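Local structure of iron-regulated outer membrane protein (Neisseria meningitidis, 4B7O) at residues Arg86-Asp96 with Gly99-Arg110; Arg685-Val693 with Val711-His722. The protein is a TonB-dependent iron transporter of the outer membrane, in its iron-free form here, and probably takes up iron carried by siderophores. All blocks are in the same frame, centred on the assembly; numbering follows the deposited sequence.

Interaction 1 (Arg86-Asp96 with Gly99-Arg110); sequences RELLKEEPSID and GGNGTSQFLTLR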
loop_
_atom_site.group_PDB
_atom_site.type_symbol
_atom_site.label_atom_id
_atom_site.label_comp_id
_atom_site.label_asym_id
_atom_site.label_seq_id
_atom_site.Cartn_x
_atom_site.Cartn_y
_atom_site.Cartn_z
ATOM N N ARG A 86 9.431 -1.101 2.283
ATOM C CA ARG A 86 9.791 -2.462 2.539
ATOM C C ARG A 86 10.757 -2.634 3.731
ATOM O O ARG A 86 10.581 -3.549 4.528
ATOM C CB ARG A 86 10.352 -3.124 1.291
ATOM C CG ARG A 86 10.833 -4.563 1.514
ATOM C CD ARG A 86 11.310 -5.164 0.189
ATOM N NE ARG A 86 12.509 -4.479 -0.325
ATOM C CZ ARG A 86 12.873 -4.410 -1.615
ATOM N NH1 ARG A 86 12.140 -4.967 -2.572
ATOM N NH2 ARG A 86 13.987 -3.789 -1.957
ATOM N N GLU A 87 11.783 -1.777 3.830
ATOM C CA GLU A 87 12.715 -1.898 4.930
ATOM C C GLU A 87 12.128 -1.306 6.196
ATOM O O GLU A 87 12.293 -1.850 7.240
ATOM C CB GLU A 87 14.130 -1.295 4.656
ATOM C CG GLU A 87 14.967 -2.055 3.610
ATOM C CD GLU A 87 15.372 -3.454 4.064
ATOM O OE1 GLU A 87 15.648 -3.629 5.252
ATOM O OE2 GLU A 87 15.380 -4.392 3.247
ATOM N N LEU A 88 11.470 -0.178 6.085
ATOM C CA LEU A 88 10.910 0.483 7.237
ATOM C C LEU A 88 9.973 -0.403 8.055
ATOM O O LEU A 88 9.929 -0.281 9.291
ATOM C CB LEU A 88 10.111 1.712 6.783
ATOM C CG LEU A 88 10.064 2.862 7.758
ATOM C CD1 LEU A 88 11.392 3.033 8.494
ATOM C CD2 LEU A 88 9.721 4.140 7.013
ATOM N N LEU A 89 9.168 -1.226 7.372
ATOM C CA LEU A 89 8.171 -2.006 8.061
ATOM C C LEU A 89 8.606 -3.481 8.082
ATOM O O LEU A 89 7.726 -4.386 7.985
ATOM C CB LEU A 89 6.843 -1.902 7.340
ATOM C CG LEU A 89 6.425 -0.516 6.847
ATOM C CD1 LEU A 89 5.342 -0.693 5.818
ATOM C CD2 LEU A 89 5.946 0.389 7.964
ATOM N N LYS A 90 9.923 -3.745 8.147
ATOM C CA LYS A 90 10.363 -5.122 8.029
ATOM C C LYS A 90 10.074 -6.002 9.277
ATOM O O LYS A 90 10.046 -7.238 9.201
ATOM C CB LYS A 90 11.816 -5.221 7.636
ATOM C CG LYS A 90 12.798 -4.842 8.718
ATOM C CD LYS A 90 14.222 -4.941 8.165
ATOM C CE LYS A 90 14.349 -6.124 7.185
ATOM N NZ LYS A 90 15.650 -6.255 6.434
ATOM N N GLU A 91 9.856 -5.345 10.396
ATOM C CA GLU A 91 9.546 -6.006 11.634
ATOM C C GLU A 91 8.058 -6.308 11.800
ATOM O O GLU A 91 7.666 -6.944 12.757
ATOM C CB GLU A 91 9.996 -5.125 12.777
ATOM C CG GLU A 91 10.822 -5.919 13.734
ATOM C CD GLU A 91 11.281 -5.121 14.943
ATOM O OE1 GLU A 91 11.536 -3.880 14.791
ATOM O OE2 GLU A 91 11.386 -5.772 16.027
ATOM N N GLU A 92 7.227 -5.811 10.905
ATOM C CA GLU A 92 5.819 -6.166 10.917
ATOM C C GLU A 92 5.534 -7.443 10.119
ATOM O O GLU A 92 5.563 -7.438 8.908
ATOM C CB GLU A 92 4.976 -5.009 10.430
ATOM C CG GLU A 92 3.515 -5.402 10.221
ATOM C CD GLU A 92 2.798 -6.057 11.428
ATOM O OE1 GLU A 92 2.758 -5.347 12.484
ATOM O OE2 GLU A 92 2.260 -7.251 11.293
ATOM N N PRO A 93 5.239 -8.545 10.810
ATOM C CA PRO A 93 5.205 -9.847 10.135
ATOM C C PRO A 93 3.999 -10.082 9.216
ATOM O O PRO A 93 4.020 -11.021 8.428
ATOM C CB PRO A 93 5.203 -10.868 11.311
ATOM C CG PRO A 93 4.899 -10.080 12.575
ATOM C CD PRO A 93 4.893 -8.620 12.254
ATOM N N SER A 94 2.920 -9.327 9.305
ATOM C CA SER A 94 1.832 -9.716 8.405
ATOM C C SER A 94 1.862 -8.888 7.046
ATOM O O SER A 94 1.014 -9.041 6.157
ATOM C CB SER A 94 0.502 -9.629 9.153
ATOM O OG SER A 94 0.288 -8.266 9.501
ATOM N N ILE A 95 2.867 -8.041 6.926
ATOM C CA ILE A 95 3.057 -7.255 5.718
ATOM C C ILE A 95 4.264 -7.861 5.081
ATOM O O ILE A 95 5.241 -8.016 5.736
ATOM C CB ILE A 95 3.363 -5.789 6.048
ATOM C CG1 ILE A 95 2.315 -5.243 6.976
ATOM C CG2 ILE A 95 3.334 -4.880 4.830
ATOM C CD1 ILE A 95 2.652 -3.843 7.444
ATOM N N ASP A 96 4.184 -8.249 3.822
ATOM C CA ASP A 96 5.323 -8.806 3.128
ATOM C C ASP A 96 5.519 -8.111 1.774
ATOM O O ASP A 96 4.568 -7.743 1.088
ATOM C CB ASP A 96 5.160 -10.319 2.979
ATOM C CG ASP A 96 6.409 -11.006 2.419
ATOM O OD1 ASP A 96 7.513 -10.765 2.932
ATOM O OD2 ASP A 96 6.295 -11.798 1.459
ATOM N N GLY A 99 10.586 -8.774 -3.880
ATOM C CA GLY A 99 11.931 -8.295 -4.294
ATOM C C GLY A 99 11.940 -7.184 -5.360
ATOM O O GLY A 99 10.937 -6.935 -6.042
ATOM N N GLY A 100 13.078 -6.515 -5.504
ATOM C CA GLY A 100 13.216 -5.591 -6.632
ATOM C C GLY A 100 12.962 -4.169 -6.225
ATOM O O GLY A 100 12.600 -3.908 -5.080
ATOM N N ASN A 101 13.147 -3.236 -7.145
ATOM C CA ASN A 101 13.123 -1.839 -6.736
ATOM C C ASN A 101 11.888 -1.221 -7.316
ATOM O O ASN A 101 11.313 -1.752 -8.300
ATOM C CB ASN A 101 14.367 -1.144 -7.226
ATOM C CG ASN A 101 14.661 0.186 -6.512
ATOM O OD1 ASN A 101 13.814 0.781 -5.806
ATOM N ND2 ASN A 101 15.882 0.679 -6.729
ATOM N N GLY A 102 11.455 -0.121 -6.693
ATOM C CA GLY A 102 10.268 0.606 -7.147
ATOM C C GLY A 102 9.048 -0.297 -7.272
ATOM O O GLY A 102 8.762 -1.106 -6.384
ATOM N N THR A 103 8.369 -0.186 -8.408
ATOM C CA THR A 103 7.107 -0.850 -8.659
ATOM C C THR A 103 7.314 -2.277 -9.141
ATOM O O THR A 103 6.345 -2.988 -9.476
ATOM C CB THR A 103 6.217 -0.014 -9.585
ATOM O OG1 THR A 103 6.996 0.491 -10.686
ATOM C CG2 THR A 103 5.708 1.143 -8.801
ATOM N N SER A 104 8.572 -2.696 -9.149
ATOM C CA SER A 104 8.914 -4.126 -9.115
ATOM C C SER A 104 8.223 -4.855 -7.967
ATOM O O SER A 104 7.945 -6.045 -8.107
ATOM C CB SER A 104 10.427 -4.355 -8.940
ATOM O OG SER A 104 11.108 -4.219 -10.184
ATOM N N GLN A 105 7.973 -4.133 -6.859
ATOM C CA GLN A 105 7.452 -4.696 -5.571
ATOM C C GLN A 105 5.932 -4.835 -5.502
ATOM O O GLN A 105 5.169 -3.919 -5.873
ATOM C CB GLN A 105 7.850 -3.810 -4.375
ATOM C CG GLN A 105 9.316 -3.789 -4.131
ATOM C CD GLN A 105 9.724 -2.771 -3.100
ATOM O OE1 GLN A 105 8.929 -2.343 -2.279
ATOM N NE2 GLN A 105 10.976 -2.388 -3.131
ATOM N N PHE A 106 5.519 -5.980 -4.983
ATOM C CA PHE A 106 4.134 -6.269 -4.677
ATOM C C PHE A 106 4.024 -6.363 -3.194
ATOM O O PHE A 106 4.872 -6.969 -2.522
ATOM C CB PHE A 106 3.733 -7.658 -5.202
ATOM C CG PHE A 106 3.853 -7.803 -6.676
ATOM C CD1 PHE A 106 2.808 -7.408 -7.495
ATOM C CD2 PHE A 106 5.012 -8.345 -7.249
ATOM C CE1 PHE A 106 2.880 -7.552 -8.870
ATOM C CE2 PHE A 106 5.106 -8.479 -8.619
ATOM C CZ PHE A 106 4.034 -8.081 -9.434
ATOM N N LEU A 107 2.928 -5.867 -2.691
ATOM C CA LEU A 107 2.741 -5.861 -1.265
ATOM C C LEU A 107 1.570 -6.789 -0.837
ATOM O O LEU A 107 0.546 -6.828 -1.519
ATOM C CB LEU A 107 2.492 -4.429 -0.860
ATOM C CG LEU A 107 2.112 -4.360 0.609
ATOM C CD1 LEU A 107 2.759 -3.137 1.273
ATOM C CD2 LEU A 107 0.603 -4.413 0.802
ATOM N N THR A 108 1.749 -7.571 0.243
ATOM C CA THR A 108 0.631 -8.313 0.782
ATOM C C THR A 108 0.453 -8.070 2.259
ATOM O O THR A 108 1.393 -7.811 3.012
ATOM C CB THR A 108 0.710 -9.818 0.474
ATOM O OG1 THR A 108 1.893 -10.350 1.055
ATOM C CG2 THR A 108 0.775 -10.019 -1.006
ATOM N N LEU A 109 -0.782 -8.151 2.648
ATOM C CA LEU A 109 -1.196 -7.876 3.982
ATOM C C LEU A 109 -2.065 -9.055 4.314
ATOM O O LEU A 109 -3.063 -9.294 3.611
ATOM C CB LEU A 109 -2.011 -6.604 3.988
ATOM C CG LEU A 109 -2.558 -6.132 5.328
ATOM C CD1 LEU A 109 -1.394 -5.910 6.312
ATOM C CD2 LEU A 109 -3.364 -4.856 5.086
ATOM N N ARG A 110 -1.640 -9.837 5.319
ATOM C CA ARG A 110 -2.308 -11.101 5.623
ATOM C C ARG A 110 -2.483 -11.944 4.394
ATOM O O ARG A 110 -3.496 -12.606 4.237
ATOM C CB ARG A 110 -3.689 -10.841 6.225
ATOM C CG ARG A 110 -3.661 -10.462 7.697
ATOM C CD ARG A 110 -5.019 -9.959 8.198
ATOM N NE ARG A 110 -4.928 -9.658 9.650
ATOM C CZ ARG A 110 -5.918 -9.223 10.404
ATOM N NH1 ARG A 110 -7.115 -9.003 9.865
ATOM N NH2 ARG A 110 -5.699 -8.984 11.700
HETATM O O HOH W 1 8.881 -0.200 -0.313
HETATM O O HOH W 2 1.172 -10.810 4.021
#

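Interaction 2 (Arg685-Val693 with Val711-His722); sequences RKGFGVNDV and VNNVFNTFYYPH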
loop_
_atom_site.group_PDB
_atom_site.type_symbol
_atom_site.label_atom_id
_atom_site.label_comp_id
_atom_site.label_asym_id
_atom_site.label_seq_id
_atom_site.Cartn_x
_atom_site.Cartn_y
_atom_site.Cartn_z
ATOM N N ARG A 685 7.878 -22.549 -1.731
ATOM C CA ARG A 685 8.744 -21.357 -1.598
ATOM C C ARG A 685 9.668 -21.622 -0.453
ATOM O O ARG A 685 9.231 -21.828 0.675
ATOM C CB ARG A 685 7.972 -20.017 -1.431
ATOM C CG ARG A 685 6.658 -19.924 -2.226
ATOM C CD ARG A 685 5.796 -18.693 -1.946
ATOM N NE ARG A 685 5.858 -17.823 -3.087
ATOM C CZ ARG A 685 4.865 -17.549 -3.936
ATOM N NH1 ARG A 685 3.626 -18.010 -3.796
ATOM N NH2 ARG A 685 5.137 -16.746 -4.946
ATOM N N LYS A 686 10.956 -21.638 -0.748
ATOM C CA LYS A 686 11.949 -21.880 0.266
ATOM C C LYS A 686 11.892 -20.778 1.331
ATOM O O LYS A 686 11.690 -19.619 1.036
ATOM C CB LYS A 686 13.318 -21.851 -0.391
ATOM C CG LYS A 686 13.611 -23.040 -1.305
ATOM C CD LYS A 686 15.006 -22.916 -1.944
ATOM C CE LYS A 686 16.102 -22.886 -0.873
ATOM N NZ LYS A 686 17.444 -23.224 -1.437
ATOM N N GLY A 687 12.076 -21.129 2.571
ATOM C CA GLY A 687 12.081 -20.132 3.585
ATOM C C GLY A 687 13.475 -19.579 3.731
ATOM O O GLY A 687 14.415 -20.117 3.169
ATOM N N PHE A 688 13.624 -18.512 4.514
ATOM C CA PHE A 688 14.905 -17.860 4.608
ATOM C C PHE A 688 14.937 -17.042 5.901
ATOM O O PHE A 688 13.891 -16.751 6.523
ATOM C CB PHE A 688 15.080 -16.926 3.392
ATOM C CG PHE A 688 13.943 -15.947 3.238
ATOM C CD1 PHE A 688 13.980 -14.704 3.886
ATOM C CD2 PHE A 688 12.809 -16.284 2.474
ATOM C CE1 PHE A 688 12.892 -13.820 3.802
ATOM C CE2 PHE A 688 11.757 -15.387 2.320
ATOM C CZ PHE A 688 11.777 -14.167 3.001
ATOM N N GLY A 689 16.147 -16.642 6.256
ATOM C CA GLY A 689 16.400 -15.819 7.385
ATOM C C GLY A 689 17.274 -14.659 7.031
ATOM O O GLY A 689 18.344 -14.848 6.455
ATOM N N VAL A 690 16.823 -13.460 7.411
ATOM C CA VAL A 690 17.554 -12.223 7.205
ATOM C C VAL A 690 17.895 -11.545 8.532
ATOM O O VAL A 690 17.032 -11.384 9.376
ATOM C CB VAL A 690 16.723 -11.287 6.304
ATOM C CG1 VAL A 690 17.449 -9.982 6.076
ATOM C CG2 VAL A 690 16.520 -11.974 4.963
ATOM N N ASN A 691 19.139 -11.118 8.691
ATOM C CA ASN A 691 19.592 -10.523 9.932
ATOM C C ASN A 691 20.210 -9.191 9.653
ATOM O O ASN A 691 20.996 -9.090 8.713
ATOM C CB ASN A 691 20.643 -11.387 10.605
ATOM C CG ASN A 691 20.056 -12.591 11.272
ATOM O OD1 ASN A 691 20.120 -13.709 10.732
ATOM N ND2 ASN A 691 19.476 -12.389 12.466
ATOM N N ASP A 692 19.882 -8.182 10.470
ATOM C CA ASP A 692 20.390 -6.808 10.273
ATOM C C ASP A 692 21.002 -6.358 11.595
ATOM O O ASP A 692 20.581 -6.817 12.655
ATOM C CB ASP A 692 19.299 -5.808 9.943
ATOM C CG ASP A 692 18.441 -6.176 8.728
ATOM O OD1 ASP A 692 18.779 -7.074 7.930
ATOM O OD2 ASP A 692 17.390 -5.505 8.535
ATOM N N VAL A 693 21.946 -5.432 11.551
ATOM C CA VAL A 693 22.321 -4.722 12.763
ATOM C C VAL A 693 22.331 -3.212 12.458
ATOM O O VAL A 693 22.517 -2.819 11.341
ATOM C CB VAL A 693 23.676 -5.207 13.269
ATOM C CG1 VAL A 693 23.625 -6.701 13.588
ATOM C CG2 VAL A 693 24.731 -4.973 12.215
ATOM N N VAL A 711 23.937 -2.422 8.836
ATOM C CA VAL A 711 24.305 -3.480 7.908
ATOM C C VAL A 711 23.096 -4.386 7.840
ATOM O O VAL A 711 22.843 -5.089 8.784
ATOM C CB VAL A 711 25.571 -4.298 8.357
ATOM C CG1 VAL A 711 25.906 -5.391 7.354
ATOM C CG2 VAL A 711 26.787 -3.413 8.486
ATOM N N ASN A 712 22.365 -4.321 6.729
ATOM C CA ASN A 712 21.246 -5.192 6.409
ATOM C C ASN A 712 21.655 -6.487 5.736
ATOM O O ASN A 712 22.603 -6.537 4.904
ATOM C CB ASN A 712 20.347 -4.472 5.447
ATOM C CG ASN A 712 19.482 -3.442 6.121
ATOM O OD1 ASN A 712 19.576 -3.212 7.314
ATOM N ND2 ASN A 712 18.598 -2.839 5.359
ATOM N N ASN A 713 20.912 -7.536 6.032
ATOM C CA ASN A 713 21.202 -8.825 5.465
ATOM C C ASN A 713 22.719 -9.118 5.656
ATOM O O ASN A 713 23.490 -9.181 4.704
ATOM C CB ASN A 713 20.753 -8.892 3.992
ATOM C CG ASN A 713 20.838 -10.310 3.457
ATOM O OD1 ASN A 713 21.232 -11.209 4.208
ATOM N ND2 ASN A 713 20.433 -10.541 2.212
ATOM N N VAL A 714 23.105 -9.296 6.917
ATOM C CA VAL A 714 24.476 -9.335 7.361
ATOM C C VAL A 714 25.114 -10.579 6.816
ATOM O O VAL A 714 26.341 -10.569 6.502
ATOM C CB VAL A 714 24.617 -9.410 8.921
ATOM C CG1 VAL A 714 26.015 -9.021 9.362
ATOM C CG2 VAL A 714 23.676 -8.472 9.612
ATOM N N PHE A 715 24.341 -11.672 6.736
ATOM C CA PHE A 715 24.926 -12.925 6.226
ATOM C C PHE A 715 24.818 -13.035 4.734
ATOM O O PHE A 715 25.095 -14.097 4.156
ATOM C CB PHE A 715 24.390 -14.151 6.942
ATOM C CG PHE A 715 24.647 -14.095 8.393
ATOM C CD1 PHE A 715 25.955 -14.277 8.895
ATOM C CD2 PHE A 715 23.631 -13.752 9.272
ATOM C CE1 PHE A 715 26.210 -14.191 10.270
ATOM C CE2 PHE A 715 23.883 -13.659 10.632
ATOM C CZ PHE A 715 25.166 -13.861 11.140
ATOM N N ASN A 716 24.422 -11.932 4.095
ATOM C CA ASN A 716 24.390 -11.909 2.648
ATOM C C ASN A 716 23.638 -13.112 2.097
ATOM O O ASN A 716 24.090 -13.797 1.197
ATOM C CB ASN A 716 25.814 -11.859 2.059
ATOM C CG ASN A 716 25.785 -11.476 0.598
ATOM O OD1 ASN A 716 24.935 -10.701 0.188
ATOM N ND2 ASN A 716 26.641 -12.065 -0.193
ATOM N N THR A 717 22.466 -13.327 2.659
ATOM C CA THR A 717 21.563 -14.391 2.292
ATOM C C THR A 717 20.948 -14.161 0.975
ATOM O O THR A 717 20.472 -13.069 0.644
ATOM C CB THR A 717 20.370 -14.471 3.240
ATOM O OG1 THR A 717 20.860 -14.583 4.569
ATOM C CG2 THR A 717 19.525 -15.644 2.889
ATOM N N PHE A 718 20.884 -15.258 0.263
ATOM C CA PHE A 718 20.347 -15.262 -1.044
ATOM C C PHE A 718 18.990 -15.845 -0.852
ATOM O O PHE A 718 18.861 -16.961 -0.336
ATOM C CB PHE A 718 21.240 -16.142 -1.929
ATOM C CG PHE A 718 20.684 -16.396 -3.312
ATOM C CD1 PHE A 718 19.895 -15.441 -3.959
ATOM C CD2 PHE A 718 20.986 -17.589 -3.982
ATOM C CE1 PHE A 718 19.361 -15.692 -5.224
ATOM C CE2 PHE A 718 20.491 -17.844 -5.266
ATOM C CZ PHE A 718 19.660 -16.903 -5.885
ATOM N N TYR A 719 17.970 -15.098 -1.245
ATOM C CA TYR A 719 16.631 -15.612 -1.150
ATOM C C TYR A 719 15.690 -14.860 -2.056
ATOM O O TYR A 719 15.986 -13.765 -2.498
ATOM C CB TYR A 719 16.123 -15.461 0.298
ATOM C CG TYR A 719 15.893 -13.989 0.738
ATOM C CD1 TYR A 719 16.947 -13.196 1.218
ATOM C CD2 TYR A 719 14.617 -13.424 0.697
ATOM C CE1 TYR A 719 16.730 -11.894 1.625
ATOM C CE2 TYR A 719 14.381 -12.117 1.087
ATOM C CZ TYR A 719 15.445 -11.351 1.566
ATOM O OH TYR A 719 15.216 -10.040 1.972
ATOM N N TYR A 720 14.513 -15.444 -2.240
ATOM C CA TYR A 720 13.394 -14.807 -2.873
ATOM C C TYR A 720 12.267 -14.678 -1.864
ATOM O O TYR A 720 11.835 -15.705 -1.274
ATOM C CB TYR A 720 12.898 -15.640 -4.071
ATOM C CG TYR A 720 13.868 -15.641 -5.208
ATOM C CD1 TYR A 720 13.870 -14.620 -6.152
ATOM C CD2 TYR A 720 14.805 -16.660 -5.324
ATOM C CE1 TYR A 720 14.809 -14.609 -7.184
ATOM C CE2 TYR A 720 15.712 -16.675 -6.355
ATOM C CZ TYR A 720 15.711 -15.637 -7.271
ATOM O OH TYR A 720 16.634 -15.688 -8.252
ATOM N N PRO A 721 11.754 -13.432 -1.699
ATOM C CA PRO A 721 10.598 -13.083 -0.862
ATOM C C PRO A 721 9.396 -13.770 -1.460
ATOM O O PRO A 721 9.393 -13.983 -2.666
ATOM C CB PRO A 721 10.416 -11.574 -1.060
ATOM C CG PRO A 721 11.584 -11.101 -1.824
ATOM C CD PRO A 721 12.343 -12.271 -2.382
ATOM N N HIS A 722 8.355 -14.009 -0.664
ATOM C CA HIS A 722 7.208 -14.808 -1.118
ATOM C C HIS A 722 6.150 -14.064 -1.779
ATOM O O HIS A 722 5.347 -14.678 -2.451
ATOM C CB HIS A 722 6.597 -15.646 0.013
ATOM C CG HIS A 722 7.552 -16.637 0.615
ATOM N ND1 HIS A 722 7.186 -17.503 1.574
ATOM C CD2 HIS A 722 8.899 -16.860 0.378
ATOM C CE1 HIS A 722 8.243 -18.258 1.927
ATOM N NE2 HIS A 722 9.289 -17.871 1.191
HETATM O O HOH W 3 21.228 -12.105 6.918
#

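Interaction 1 (Arg86-Asp96 with Gly99-Arg110)
Arg86, in the short helix 85-88, reaches Gly100 with its guanidinium: NH1 donates to Gly100 O over 2.8 Å, within the carbonyl plane and on a lone pair. The chain runs straight to CD and bends there (chi3 66°), bringing one face of the guanidinium against Gln105 NE2, a donor like NH1 and so not bonded to it; guanidinium and amide planes are 35° apart. Gln105 NE2 gives Gly100 O a second hydrogen bond of 3.0 Å, so one carbonyl is gripped by two side chains, while water 1 joins Arg86 N to Gln105 OE1. Two type I turns, Leu89-Glu92 and Glu92-Ile95, then carry the chain round to the strand. In the second, Glu92 OE2 accepts from both Ser94 N and Ser94 OG, and Glu92 OE1 pairs with Arg68. Ser94 O takes the backbone N of Arg110 at 2.9 Å and a proton from water 2, which also bonds Thr108 OG1. From here strands 95-97 and 107-109 form an antiparallel hairpin within the plug domain that family members carry inside their barrel. Ile95 and Leu109 are its non-hydrogen-bonded pair; their side chains lie alongside each other, Ile95 CG1 3.8 Å from Leu109 CD1, against Val149 of strand 144-150. Ile95 CG2 turns instead to Leu107 CD1, 4.0 Å away. Asp96 and Thr108 exchange both backbone bonds, and their side chains occupy the other face, where Asp96 OD1 makes a salt bridge to Arg659 of the barrel and OD2 a hydrogen bond to Ser723, also the main polar partner of Thr108 OG1.

Interaction 2 (Arg685-Val693 with Val711-His722)
Arg685 passes over His722: its CB stands 3.7 Å from the centroid of the imidazole, over the ring face, a CH-pi contact. The bend at chi3 then brings the guanidinium back past the histidine, where one face rests against His722 O without a hydrogen bond. The imidazole is fixed at both nitrogens. NE2 donates to Lys686 O at 3.0 Å, close to the ring plane but from above the carbonyl plane, and ND1 accepts from Gly636 N. His722 CD2 lies at the edge of the Phe688 ring, one face of which forms an offset stack with Tyr719, centroids 4.2 Å apart and planes at 17°. Both aromatics hold CG between backbone N and carbonyl carbon (chi1 54° and 68°), which sets each ring back over its own main chain and lets Tyr719 CD2 sit above the centre of the phenylalanine. Val690 CG2 meets the tyrosine ring obliquely, 3.3 Å from Tyr719 CE1. Further along, Thr717 OG1 donates to Gly689 O almost in line with the C=O bond. Asn713 loops its amide back to the chain: OD1 accepts from Thr717 N while ND2 donates to Thr717 O and also to Val733 O, and water 3 links OD1 to Asn691 N. The backbone N of Asn713 meets Asp692 OD1 at 2.9 Å from above the carboxylate plane; Asp692 OD2 makes a salt bridge to Lys90 of the plug. Regular pairing survives at Val693 and Val711, hydrogen-bonded antiparallel partners. Strands 684-697 and 705-712 are thus a hairpin of the transmembrane barrel whose second arm leaves the pairing after Asn712; strand 652-665 flanks the first arm, with Val661 against Phe688 and His722, and strand 736-744 flanks the second.

Interaction 1 belongs to the plug and interaction 2 to the barrel around it; their centres lie 14 Å apart, and they touch directly. The main tie is a salt bridge of 2.8 Å from Lys90 NZ to Asp692 OD2. Because Lys90 also pairs with Glu87, its ammonium lies between a plug and a barrel carboxylate, which would probably ease the charge of Glu87 OE1 and Asp692 OD2 standing 4.2 Å apart. Glu87 OE1 also packs 3.1 Å from Asn712 ND2. Farther off, Gly99 N packs 3.3 Å from Pro721 CG. Residues 86-96 thus reach both barrel segments, through Asp692 and Asn712, and residues 99-110 reach 711-722 at Pro721.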